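Local coordinates for protein demethylmenaquinone Methyltransferase (PDB 1J3L) that belongs to the RraA-like family despite its methyltransferase name, and assembles from three chains of mixed alpha/beta fold, at residues 78-81 with 82-85. Residues are numbered along the deposited sequence; the frame is centred on the assembly and turned at random.
Sequences ARRA and WEKG
Arg-80 reaches along the helix surface to overlap the carboxylate end of Glu-83, three residues on. Its CG stands anti to the backbone N (chi1 -159°), and a bend at chi2 turns the rest of the chain along the helix toward the next turn. There NH1 forms a salt bridge to Glu-83 OE1; the modelled 2.4 Å between these two atoms is very short, and its exact value is doubtful. OE1 arrives at the guanidinium edge, near its plane, while the carboxylate plane stands almost perpendicular to it, at 88°, so a single oxygen makes the bond instead of a two-pronged pairing. Lys-84 CE approaches the guanidinium group obliquely, 3.5 Å from Arg-80 NH2. The two positive ends come close, Lys-84 NZ standing 4.3 Å from Arg-80 NH2, a repulsion probably eased by outside acids: Glu-52 pairs with Arg-80 NE and Glu-54 with Lys-84 NZ. This is the C-terminal end of helix 75-83, the crossover helix of a beta-alpha-beta unit between parallel strands 58-63 and 88-92. Trp-82 N bonds to Ala-78 O at 3.1 Å and Glu-83 N to Arg-79 O at 3.0 Å, continuing the helical pattern. Lys-84 N then bonds to Arg-80 O at 2.9 Å, with a weak second bond to Ala-81 O. Gly-85 turns to positive phi (88°) and ends the helix in a Schellman motif, its N bonding back to Trp-82 O at 3.0 Å. The side chain of Trp-82 leads off the helix and packs on the loop residues Val-104, Pro-105 and Ile-106, whereas Arg-79 leads away from the last turn to a salt bridge with Glu-100.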
loop_
_atom_site.group_PDB
_atom_site.type_symbol
_atom_site.label_atom_id
_atom_site.label_comp_id
_atom_site.label_asym_id
_atom_site.label_seq_id
_atom_site.Cartn_x
_atom_site.Cartn_y
_atom_site.Cartn_z
ATOM N N ALA A 78 -14.162 17.145 5.922
ATOM C CA ALA A 78 -13.043 17.612 5.119
ATOM C C ALA A 78 -13.315 19.050 4.675
ATOM O O ALA A 78 -12.458 19.931 4.817
ATOM C CB ALA A 78 -12.852 16.714 3.905
ATOM N N ARG A 79 -14.512 19.279 4.142
ATOM C CA ARG A 79 -14.896 20.600 3.683
ATOM C C ARG A 79 -14.950 21.570 4.853
ATOM O O ARG A 79 -14.560 22.708 4.717
ATOM C CB ARG A 79 -16.260 20.549 2.988
ATOM C CG ARG A 79 -16.267 19.757 1.682
ATOM C CD ARG A 79 -17.629 19.808 0.939
ATOM N NE ARG A 79 -18.690 18.975 1.527
ATOM C CZ ARG A 79 -18.880 17.685 1.263
ATOM N NH1 ARG A 79 -18.080 17.076 0.409
ATOM N NH2 ARG A 79 -19.845 16.999 1.876
ATOM N N ARG A 80 -15.431 21.116 6.006
ATOM C CA ARG A 80 -15.501 21.994 7.164
ATOM C C ARG A 80 -14.087 22.427 7.580
ATOM O O ARG A 80 -13.830 23.615 7.784
ATOM C CB ARG A 80 -16.221 21.299 8.327
ATOM C CG ARG A 80 -16.780 22.271 9.342
ATOM C CD ARG A 80 -17.680 23.318 8.682
ATOM N NE ARG A 80 -17.858 24.456 9.576
ATOM C CZ ARG A 80 -18.018 25.711 9.173
ATOM N NH1 ARG A 80 -18.029 26.003 7.881
ATOM N NH2 ARG A 80 -18.134 26.681 10.068
ATOM N N ALA A 81 -13.173 21.461 7.675
ATOM C CA ALA A 81 -11.788 21.728 8.057
ATOM C C ALA A 81 -11.183 22.778 7.151
ATOM O O ALA A 81 -10.457 23.673 7.604
ATOM C CB ALA A 81 -10.960 20.442 7.988
ATOM N N TRP A 82 -11.496 22.669 5.865
ATOM C CA TRP A 82 -10.997 23.614 4.883
ATOM C C TRP A 82 -11.581 25.008 5.076
ATOM O O TRP A 82 -10.853 25.999 5.009
ATOM C CB TRP A 82 -11.308 23.124 3.475
ATOM C CG TRP A 82 -10.920 24.089 2.411
ATOM C CD1 TRP A 82 -9.673 24.582 2.170
ATOM C CD2 TRP A 82 -11.777 24.652 1.412
ATOM N NE1 TRP A 82 -9.695 25.411 1.080
ATOM C CE2 TRP A 82 -10.972 25.472 0.594
ATOM C CE3 TRP A 82 -13.145 24.537 1.127
ATOM C CZ2 TRP A 82 -11.487 26.178 -0.494
ATOM C CZ3 TRP A 82 -13.661 25.241 0.041
ATOM C CH2 TRP A 82 -12.831 26.049 -0.757
ATOM N N GLU A 83 -12.894 25.090 5.301
ATOM C CA GLU A 83 -13.556 26.382 5.506
ATOM C C GLU A 83 -13.002 27.059 6.763
ATOM O O GLU A 83 -12.968 28.277 6.852
ATOM C CB GLU A 83 -15.083 26.211 5.649
ATOM C CG GLU A 83 -15.761 25.503 4.471
ATOM C CD GLU A 83 -17.266 25.305 4.657
ATOM O OE1 GLU A 83 -17.696 24.856 5.742
ATOM O OE2 GLU A 83 -18.024 25.584 3.701
ATOM N N LYS A 84 -12.576 26.260 7.733
ATOM C CA LYS A 84 -12.029 26.790 8.975
ATOM C C LYS A 84 -10.530 27.090 8.882
ATOM O O LYS A 84 -9.906 27.488 9.866
ATOM C CB LYS A 84 -12.303 25.817 10.123
ATOM C CG LYS A 84 -13.705 25.937 10.707
ATOM C CD LYS A 84 -13.886 27.300 11.350
ATOM C CE LYS A 84 -15.279 27.492 11.895
ATOM N NZ LYS A 84 -15.362 28.794 12.595
ATOM N N GLY A 85 -9.958 26.876 7.699
ATOM C CA GLY A 85 -8.551 27.179 7.475
ATOM C C GLY A 85 -7.494 26.133 7.782
ATOM O O GLY A 85 -6.300 26.390 7.630
#